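Local coordinates for prephenate dehydrogenase (Corynebacterium glutamicum ATCC 13032, PDB 3KTD), which probably catalyses the NAD(P)+-dependent oxidative decarboxylation of prephenate in tyrosine biosynthesis, at residues H118-S123 with F151-D156; V182-V187 with K326-A331; A106-V111 with D156-N161. All blocks are in the same frame, centred on the assembly; numbering follows the deposited sequence.

How the interactions relate
Interaction 1 lies on the same side of the chain's centre as each of the other two. Interactions 1 and 3 are close neighbours, with centres about 6 Å apart. Along the chain, 118-123 and most of 151-156 lie between the two segments of interaction 3, with D156 common to both contacts. Their side chains also meet directly, with Q153 CD 3.6 Å from Y108 OH. Interaction 2 lies farther off, its centre about 11 Å from that of interaction 1 and about 16 Å from that of interaction 3. D152 OD2 joins the loop of interaction 1 to interaction 2 by a probable hydrogen bond to V187 N, 2.9 Å long. A PEG molecule, probably from the crystallisation liquor, binds beside interactions 1 and 3.

Interaction 1. Residues H118-S123 with F151-D156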
loop_
_atom_site.group_PDB
_atom_site.type_symbol
_atom_site.label_atom_id
_atom_site.label_comp_id
_atom_site.label_asym_id
_atom_site.label_seq_id
_atom_site.Cartn_x
_atom_site.Cartn_y
_atom_site.Cartn_z
ATOM N N HIS A 118 -21.382 -16.025 -29.055
ATOM C CA HIS A 118 -22.623 -15.349 -29.428
ATOM C C HIS A 118 -23.557 -15.122 -28.224
ATOM O O HIS A 118 -24.549 -14.421 -28.352
ATOM C CB HIS A 118 -23.339 -16.103 -30.566
ATOM C CG HIS A 118 -22.615 -16.036 -31.881
ATOM N ND1 HIS A 118 -21.761 -17.028 -32.316
ATOM C CD2 HIS A 118 -22.600 -15.084 -32.845
ATOM C CE1 HIS A 118 -21.260 -16.696 -33.493
ATOM N NE2 HIS A 118 -21.750 -15.518 -33.835
ATOM N N ARG A 119 -23.231 -15.680 -27.057
ATOM C CA ARG A 119 -24.068 -15.514 -25.852
ATOM C C ARG A 119 -23.335 -14.952 -24.617
ATOM O O ARG A 119 -23.914 -14.879 -23.538
ATOM C CB ARG A 119 -24.680 -16.865 -25.483
ATOM C CG ARG A 119 -25.657 -17.412 -26.504
ATOM C CD ARG A 119 -26.965 -16.641 -26.476
ATOM N NE ARG A 119 -27.856 -17.039 -27.568
ATOM C CZ ARG A 119 -27.957 -16.416 -28.743
ATOM N NH1 ARG A 119 -27.246 -15.325 -29.016
ATOM N NH2 ARG A 119 -28.793 -16.885 -29.653
ATOM N N TYR A 120 -22.088 -14.521 -24.792
ATOM C CA TYR A 120 -21.218 -14.135 -23.683
ATOM C C TYR A 120 -20.894 -12.653 -23.621
ATOM O O TYR A 120 -20.607 -12.024 -24.638
ATOM C CB TYR A 120 -19.898 -14.902 -23.806
ATOM C CG TYR A 120 -18.792 -14.473 -22.857
ATOM C CD1 TYR A 120 -18.926 -14.621 -21.479
ATOM C CD2 TYR A 120 -17.594 -13.972 -23.343
ATOM C CE1 TYR A 120 -17.906 -14.255 -20.616
ATOM C CE2 TYR A 120 -16.566 -13.605 -22.491
ATOM C CZ TYR A 120 -16.729 -13.749 -21.133
ATOM O OH TYR A 120 -15.714 -13.372 -20.298
ATOM N N VAL A 121 -20.942 -12.099 -22.417
ATOM C CA VAL A 121 -20.434 -10.761 -22.186
ATOM C C VAL A 121 -19.510 -10.789 -20.973
ATOM O O VAL A 121 -19.946 -11.007 -19.848
ATOM C CB VAL A 121 -21.538 -9.743 -21.984
ATOM C CG1 VAL A 121 -20.910 -8.342 -21.811
ATOM C CG2 VAL A 121 -22.517 -9.789 -23.171
ATOM N N GLY A 122 -18.223 -10.582 -21.216
ATOM C CA GLY A 122 -17.256 -10.562 -20.141
ATOM C C GLY A 122 -17.519 -9.424 -19.174
ATOM O O GLY A 122 -17.957 -8.340 -19.564
ATOM N N SER A 123 -17.293 -9.677 -17.897
ATOM C CA SER A 123 -17.320 -8.596 -16.951
ATOM C C SER A 123 -16.351 -8.840 -15.811
ATOM O O SER A 123 -15.958 -9.962 -15.540
ATOM C CB SER A 123 -18.728 -8.381 -16.431
ATOM O OG SER A 123 -18.925 -9.071 -15.218
ATOM N N PHE A 151 -16.817 -5.894 -24.720
ATOM C CA PHE A 151 -17.540 -5.710 -25.977
ATOM C C PHE A 151 -16.705 -6.135 -27.196
ATOM O O PHE A 151 -16.828 -5.555 -28.268
ATOM C CB PHE A 151 -17.980 -4.237 -26.122
ATOM C CG PHE A 151 -16.833 -3.247 -26.175
ATOM C CD1 PHE A 151 -16.274 -2.741 -25.008
ATOM C CD2 PHE A 151 -16.332 -2.803 -27.390
ATOM C CE1 PHE A 151 -15.225 -1.826 -25.059
ATOM C CE2 PHE A 151 -15.282 -1.890 -27.447
ATOM C CZ PHE A 151 -14.728 -1.403 -26.283
ATOM N N ASP A 152 -15.881 -7.166 -27.050
ATOM C CA ASP A 152 -14.989 -7.576 -28.143
ATOM C C ASP A 152 -15.755 -8.025 -29.389
ATOM O O ASP A 152 -15.316 -7.769 -30.513
ATOM C CB ASP A 152 -14.044 -8.704 -27.707
ATOM C CG ASP A 152 -13.203 -8.334 -26.503
ATOM O OD1 ASP A 152 -13.751 -8.322 -25.377
ATOM O OD2 ASP A 152 -11.992 -8.082 -26.684
ATOM N N GLN A 153 -16.898 -8.684 -29.179
ATOM C CA GLN A 153 -17.714 -9.208 -30.274
ATOM C C GLN A 153 -18.083 -8.148 -31.319
ATOM O O GLN A 153 -18.290 -8.478 -32.486
ATOM C CB GLN A 153 -18.990 -9.878 -29.750
ATOM C CG GLN A 153 -18.802 -11.251 -29.078
ATOM C CD GLN A 153 -18.464 -11.158 -27.599
ATOM O OE1 GLN A 153 -17.823 -10.208 -27.156
ATOM N NE2 GLN A 153 -18.890 -12.156 -26.832
ATOM N N LEU A 154 -18.165 -6.888 -30.903
ATOM C CA LEU A 154 -18.472 -5.797 -31.822
ATOM C C LEU A 154 -17.321 -5.413 -32.734
ATOM O O LEU A 154 -17.570 -4.809 -33.765
ATOM C CB LEU A 154 -18.915 -4.546 -31.055
ATOM C CG LEU A 154 -20.201 -4.683 -30.233
ATOM C CD1 LEU A 154 -20.437 -3.410 -29.450
ATOM C CD2 LEU A 154 -21.409 -5.030 -31.114
ATOM N N PHE A 155 -16.079 -5.743 -32.371
ATOM C CA PHE A 155 -14.895 -5.317 -33.159
ATOM C C PHE A 155 -13.913 -6.401 -33.604
ATOM O O PHE A 155 -12.926 -6.088 -34.255
ATOM C CB PHE A 155 -14.117 -4.241 -32.395
ATOM C CG PHE A 155 -14.865 -2.959 -32.259
ATOM C CD1 PHE A 155 -14.766 -1.980 -33.242
ATOM C CD2 PHE A 155 -15.703 -2.741 -31.171
ATOM C CE1 PHE A 155 -15.476 -0.799 -33.135
ATOM C CE2 PHE A 155 -16.414 -1.558 -31.051
ATOM C CZ PHE A 155 -16.298 -0.585 -32.038
ATOM N N ASP A 156 -14.161 -7.659 -33.265
ATOM C CA ASP A 156 -13.280 -8.744 -33.695
ATOM C C ASP A 156 -14.012 -9.585 -34.742
ATOM O O ASP A 156 -15.090 -9.196 -35.215
ATOM C CB ASP A 156 -12.796 -9.580 -32.488
ATOM C CG ASP A 156 -13.905 -10.422 -31.840
ATOM O OD1 ASP A 156 -15.079 -10.332 -32.265
ATOM O OD2 ASP A 156 -13.583 -11.187 -30.899
#
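Q153 reaches from its loop to the backbone of Y120, and these two residues make up most of the contact. Q153 NE2 lies 2.8 Å from Y120 O. The same NE2 is hydrogen-bonded to Q117 O, just before 118-123, and this bond helps position the amide nitrogen. The Q153 chain is bent at chi2 (86°). The amide comes in obliquely to the Y120 ring, with the two planes 38° apart. Q153 NE2 stays 4.1 Å from Y120 CD2. Y120 belongs to strand 120-125 of the Rossmann-type nucleotide-binding domain. Q153 sits in the loop between strand 146-149 and helix 162-177. Y120 O accepts a hydrogen bond from W164 NE1 of that helix. The Y120 ring extends across the contact at about a right angle to the Q153 side chain. Its OH is hydrogen-bonded to D99 OD1. G122 N lies 3.5 Å above one face of the Y120 ring, toward the rim. On the loop side, D152 O accepts backbone hydrogen bonds from both F155 N and D156 N, forming the turn that carries Q153.

Interaction 2. Residues V182-V187 with K326-A331; sequences VVPSRV and KQLIHA
P184 meets L328 and A331 with one side of its ring. P184 CB lies 3.6 Å from L328 CD2, and P184 CG lies 3.4 Å from A331 CB. This is an apolar strand-to-helix contact. P184 belongs to strand 181-184, an outermost strand, within this chain, of the mixed sheet of the nucleotide-binding domain. L328 and A331 lie on helix 324-334 near the C-terminus. They are three residues apart, so they follow each other on one side of the helix. The CA of P184 is nearest that of L328, at 6.2 Å. The L328 side chain has CG anti to its carbonyl carbon (chi1 -72°), and this brings CD2 to the proline ring.

R186 makes the second part of the contact, two residues on from P184. Its chain is bent at chi3 (-60°), and one face of the guanidinium lies over I329, with R186 NH1 3.8 Å from I329 CD1. I329 CG1 lies 4.2 Å from the plane of the R186 guanidinium on that face, offset toward the rim. The charged end is held by a salt bridge from R186 NH2 to E332 OE1, about one turn farther along the same helix.

Further out, L328 also packs on L154, on W168 of helix 162-177 and on L317 of strand 314-317, while V183 and S185 touch L218 of the second subunit. R186 is the N-cap residue of helix 187-214, and D152 OD2 hydrogen-bonds V187 N at the start of that helix. S185 OG donates to R186 O over 2.8 Å, lying in the carbonyl plane on a lone pair.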
loop_
_atom_site.group_PDB
_atom_site.type_symbol
_atom_site.label_atom_id
_atom_site.label_comp_id
_atom_site.label_asym_id
_atom_site.label_seq_id
_atom_site.Cartn_x
_atom_site.Cartn_y
_atom_site.Cartn_z
ATOM N N VAL A 182 -19.870 1.481 -14.790
ATOM C CA VAL A 182 -19.523 0.543 -15.849
ATOM C C VAL A 182 -18.507 1.157 -16.788
ATOM O O VAL A 182 -18.783 2.161 -17.413
ATOM C CB VAL A 182 -20.736 0.106 -16.672
ATOM C CG1 VAL A 182 -20.298 -0.894 -17.740
ATOM C CG2 VAL A 182 -21.821 -0.496 -15.771
ATOM N N VAL A 183 -17.334 0.542 -16.873
ATOM C CA VAL A 183 -16.283 0.958 -17.793
ATOM C C VAL A 183 -16.179 -0.113 -18.864
ATOM O O VAL A 183 -15.938 -1.271 -18.550
ATOM C CB VAL A 183 -14.920 1.047 -17.093
ATOM C CG1 VAL A 183 -13.830 1.376 -18.091
ATOM C CG2 VAL A 183 -14.965 2.075 -16.014
ATOM N N PRO A 184 -16.360 0.258 -20.132
ATOM C CA PRO A 184 -16.245 -0.749 -21.161
ATOM C C PRO A 184 -14.790 -0.952 -21.562
ATOM O O PRO A 184 -14.026 0.011 -21.601
ATOM C CB PRO A 184 -17.032 -0.141 -22.308
ATOM C CG PRO A 184 -16.791 1.311 -22.169
ATOM C CD PRO A 184 -16.634 1.585 -20.700
ATOM N N SER A 185 -14.413 -2.197 -21.849
ATOM C CA SER A 185 -13.061 -2.495 -22.318
ATOM C C SER A 185 -13.006 -3.802 -23.084
ATOM O O SER A 185 -13.714 -4.733 -22.762
ATOM C CB SER A 185 -12.083 -2.564 -21.134
ATOM O OG SER A 185 -10.791 -2.979 -21.555
ATOM N N ARG A 186 -12.163 -3.875 -24.102
ATOM C CA ARG A 186 -11.910 -5.154 -24.758
ATOM C C ARG A 186 -10.946 -5.928 -23.868
ATOM O O ARG A 186 -10.393 -5.371 -22.899
ATOM C CB ARG A 186 -11.347 -4.957 -26.162
ATOM C CG ARG A 186 -12.387 -4.437 -27.130
ATOM C CD ARG A 186 -11.778 -3.863 -28.393
ATOM N NE ARG A 186 -10.887 -2.735 -28.115
ATOM C CZ ARG A 186 -10.326 -1.970 -29.047
ATOM N NH1 ARG A 186 -10.568 -2.181 -30.330
ATOM N NH2 ARG A 186 -9.531 -0.976 -28.691
ATOM N N VAL A 187 -10.734 -7.199 -24.197
ATOM C CA VAL A 187 -9.933 -8.087 -23.339
ATOM C C VAL A 187 -8.442 -7.731 -23.219
ATOM O O VAL A 187 -7.863 -7.900 -22.157
ATOM C CB VAL A 187 -10.057 -9.564 -23.771
ATOM C CG1 VAL A 187 -11.491 -10.028 -23.624
ATOM C CG2 VAL A 187 -9.537 -9.754 -25.189
ATOM N N LYS A 326 -18.521 2.945 -31.658
ATOM C CA LYS A 326 -17.250 3.671 -31.580
ATOM C C LYS A 326 -17.102 4.411 -30.245
ATOM O O LYS A 326 -15.983 4.640 -29.784
ATOM C CB LYS A 326 -17.059 4.616 -32.773
ATOM C CG LYS A 326 -16.648 3.909 -34.069
ATOM N N GLN A 327 -18.226 4.758 -29.615
ATOM C CA GLN A 327 -18.189 5.388 -28.294
ATOM C C GLN A 327 -17.660 4.440 -27.210
ATOM O O GLN A 327 -17.133 4.894 -26.197
ATOM C CB GLN A 327 -19.566 5.961 -27.905
ATOM C CG GLN A 327 -19.971 7.196 -28.708
ATOM C CD GLN A 327 -18.979 8.347 -28.530
ATOM O OE1 GLN A 327 -18.602 8.691 -27.408
ATOM N NE2 GLN A 327 -18.544 8.932 -29.640
ATOM N N LEU A 328 -17.798 3.134 -27.422
ATOM C CA LEU A 328 -17.244 2.140 -26.498
ATOM C C LEU A 328 -15.713 2.149 -26.517
ATOM O O LEU A 328 -15.085 2.025 -25.468
ATOM C CB LEU A 328 -17.764 0.746 -26.827
ATOM C CG LEU A 328 -19.231 0.525 -26.473
ATOM C CD1 LEU A 328 -19.785 -0.735 -27.128
ATOM C CD2 LEU A 328 -19.368 0.472 -24.951
ATOM N N ILE A 329 -15.122 2.293 -27.706
ATOM C CA ILE A 329 -13.657 2.402 -27.844
ATOM C C ILE A 329 -13.173 3.737 -27.259
ATOM O O ILE A 329 -12.125 3.809 -26.613
ATOM C CB ILE A 329 -13.197 2.289 -29.330
ATOM C CG1 ILE A 329 -13.472 0.890 -29.882
ATOM C CG2 ILE A 329 -11.719 2.572 -29.462
ATOM C CD1 ILE A 329 -12.939 0.673 -31.278
ATOM N N HIS A 330 -13.958 4.785 -27.491
ATOM C CA HIS A 330 -13.660 6.112 -26.976
ATOM C C HIS A 330 -13.678 6.069 -25.446
ATOM O O HIS A 330 -12.848 6.695 -24.798
ATOM C CB HIS A 330 -14.666 7.128 -27.549
ATOM C CG HIS A 330 -14.287 8.566 -27.339
ATOM N ND1 HIS A 330 -15.226 9.577 -27.271
ATOM C CD2 HIS A 330 -13.081 9.163 -27.181
ATOM C CE1 HIS A 330 -14.612 10.734 -27.088
ATOM N NE2 HIS A 330 -13.310 10.509 -27.023
ATOM N N ALA A 331 -14.598 5.298 -24.873
ATOM C CA ALA A 331 -14.680 5.148 -23.421
ATOM C C ALA A 331 -13.505 4.334 -22.885
ATOM O O ALA A 331 -12.987 4.618 -21.801
ATOM C CB ALA A 331 -15.985 4.493 -23.035
#

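Interaction 3. Residues A106-V111 with D156-N161; sequences AVYDAV and DGTDIN
The Y108 ring and the D156 carboxylate meet edge to edge, their planes only 13° apart. D156 OD2 lies at the edge of the ring, in its plane, 3.4 Å from Y108 CE2. The faces of the ring carry no atom of 156-161. Y108 OH donates a hydrogen bond to D156 OD2 over 2.7 Å. It arrives on the syn side of that oxygen, 20° out of the carboxylate plane. The tyrosine and aspartate side chains come from opposite directions. Y108 CG is anti to the backbone N (chi1 -168°), which sends the ring from helix 105-113 toward the loop.

T158 also grips D156. T158 N donates to D156 OD1 over 3.0 Å, and T158 OG1 donates to the same oxygen over 2.8 Å. Both reach it from one face of the carboxylate, the backbone N from well above the plane. The two carboxylate oxygens thus have separate roles: OD2 takes the tyrosine, while OD1 takes the threonine. These bonds fix the rotation of the group. T158 OG1 also lies 3.3 Å from Y108 OH.

Around this contact, Y108 packs on Y120 of strand 120-125 and on D152 and Q153 of the loop. The D156 OD1 to T158 N bond makes an Asx turn, and Y108 ties this turn in the loop before helix 162-177 to helix 105-113 of the Rossmann-type domain.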
loop_
_atom_site.group_PDB
_atom_site.type_symbol
_atom_site.label_atom_id
_atom_site.label_comp_id
_atom_site.label_asym_id
_atom_site.label_seq_id
_atom_site.Cartn_x
_atom_site.Cartn_y
_atom_site.Cartn_z
ATOM N N ALA A 106 -8.158 -15.023 -20.953
ATOM C CA ALA A 106 -8.200 -16.463 -20.714
ATOM C C ALA A 106 -9.635 -17.007 -20.785
ATOM O O ALA A 106 -9.862 -18.122 -21.280
ATOM C CB ALA A 106 -7.555 -16.800 -19.381
ATOM N N VAL A 107 -10.594 -16.213 -20.312
ATOM C CA VAL A 107 -12.001 -16.617 -20.305
ATOM C C VAL A 107 -12.589 -16.548 -21.705
ATOM O O VAL A 107 -13.205 -17.505 -22.170
ATOM C CB VAL A 107 -12.840 -15.742 -19.352
ATOM C CG1 VAL A 107 -14.303 -16.103 -19.428
ATOM C CG2 VAL A 107 -12.340 -15.918 -17.956
ATOM N N TYR A 108 -12.396 -15.418 -22.375
ATOM C CA TYR A 108 -12.935 -15.239 -23.717
ATOM C C TYR A 108 -12.452 -16.374 -24.638
ATOM O O TYR A 108 -13.253 -16.968 -25.370
ATOM C CB TYR A 108 -12.564 -13.851 -24.248
ATOM C CG TYR A 108 -13.281 -13.407 -25.506
ATOM C CD1 TYR A 108 -14.637 -13.688 -25.708
ATOM C CD2 TYR A 108 -12.615 -12.652 -26.471
ATOM C CE1 TYR A 108 -15.295 -13.267 -26.860
ATOM C CE2 TYR A 108 -13.264 -12.220 -27.624
ATOM C CZ TYR A 108 -14.606 -12.528 -27.814
ATOM O OH TYR A 108 -15.259 -12.103 -28.954
ATOM N N ASP A 109 -11.158 -16.690 -24.566
ATOM C CA ASP A 109 -10.581 -17.818 -25.293
ATOM C C ASP A 109 -11.333 -19.116 -24.997
ATOM O O ASP A 109 -11.692 -19.864 -25.913
ATOM C CB ASP A 109 -9.110 -18.016 -24.903
ATOM C CG ASP A 109 -8.186 -16.999 -25.529
ATOM O OD1 ASP A 109 -8.591 -16.263 -26.448
ATOM O OD2 ASP A 109 -7.024 -16.948 -25.102
ATOM N N ALA A 110 -11.560 -19.384 -23.717
ATOM C CA ALA A 110 -12.251 -20.598 -23.310
ATOM C C ALA A 110 -13.662 -20.615 -23.886
ATOM O O ALA A 110 -14.159 -21.668 -24.279
ATOM C CB ALA A 110 -12.286 -20.711 -21.793
ATOM N N VAL A 111 -14.291 -19.443 -23.945
ATOM C CA VAL A 111 -15.631 -19.317 -24.507
ATOM C C VAL A 111 -15.629 -19.511 -26.031
ATOM O O VAL A 111 -16.520 -20.151 -26.582
ATOM C CB VAL A 111 -16.252 -17.958 -24.148
ATOM C CG1 VAL A 111 -17.455 -17.675 -25.019
ATOM C CG2 VAL A 111 -16.616 -17.919 -22.656
ATOM N N ASP A 156 -14.161 -7.659 -33.265
ATOM C CA ASP A 156 -13.280 -8.744 -33.695
ATOM C C ASP A 156 -14.012 -9.585 -34.742
ATOM O O ASP A 156 -15.090 -9.196 -35.215
ATOM C CB ASP A 156 -12.796 -9.580 -32.488
ATOM C CG ASP A 156 -13.905 -10.422 -31.840
ATOM O OD1 ASP A 156 -15.079 -10.332 -32.265
ATOM O OD2 ASP A 156 -13.583 -11.187 -30.899
ATOM N N GLY A 157 -13.443 -10.737 -35.087
ATOM C CA GLY A 157 -14.032 -11.618 -36.089
ATOM C C GLY A 157 -15.307 -12.355 -35.697
ATOM O O GLY A 157 -15.681 -13.314 -36.364
ATOM N N THR A 158 -15.981 -11.933 -34.628
ATOM C CA THR A 158 -17.242 -12.556 -34.247
ATOM C C THR A 158 -18.371 -11.887 -35.010
ATOM O O THR A 158 -18.414 -10.661 -35.104
ATOM C CB THR A 158 -17.528 -12.413 -32.755
ATOM O OG1 THR A 158 -16.362 -12.773 -32.016
ATOM C CG2 THR A 158 -18.697 -13.318 -32.354
ATOM N N ASP A 159 -19.294 -12.700 -35.520
ATOM C CA ASP A 159 -20.395 -12.230 -36.359
ATOM C C ASP A 159 -21.688 -12.223 -35.543
ATOM O O ASP A 159 -22.507 -13.136 -35.650
ATOM C CB ASP A 159 -20.508 -13.160 -37.582
ATOM C CG ASP A 159 -21.220 -12.518 -38.767
ATOM O OD1 ASP A 159 -21.560 -11.314 -38.709
ATOM O OD2 ASP A 159 -21.422 -13.236 -39.777
ATOM N N ILE A 160 -21.875 -11.187 -34.731
ATOM C CA ILE A 160 -23.020 -11.142 -33.812
ATOM C C ILE A 160 -24.201 -10.354 -34.359
ATOM O O ILE A 160 -24.053 -9.572 -35.290
ATOM C CB ILE A 160 -22.616 -10.612 -32.388
ATOM C CG1 ILE A 160 -22.144 -9.152 -32.414
ATOM C CG2 ILE A 160 -21.541 -11.490 -31.785
ATOM C CD1 ILE A 160 -23.265 -8.140 -32.562
ATOM N N ASN A 161 -25.370 -10.579 -33.764
ATOM C CA ASN A 161 -26.599 -9.886 -34.143
ATOM C C ASN A 161 -27.262 -9.237 -32.912
ATOM O O ASN A 161 -26.649 -9.165 -31.845
ATOM C CB ASN A 161 -27.549 -10.854 -34.863
ATOM C CG ASN A 161 -28.076 -11.947 -33.955
ATOM O OD1 ASN A 161 -27.760 -11.993 -32.763
ATOM N ND2 ASN A 161 -28.884 -12.838 -34.517
#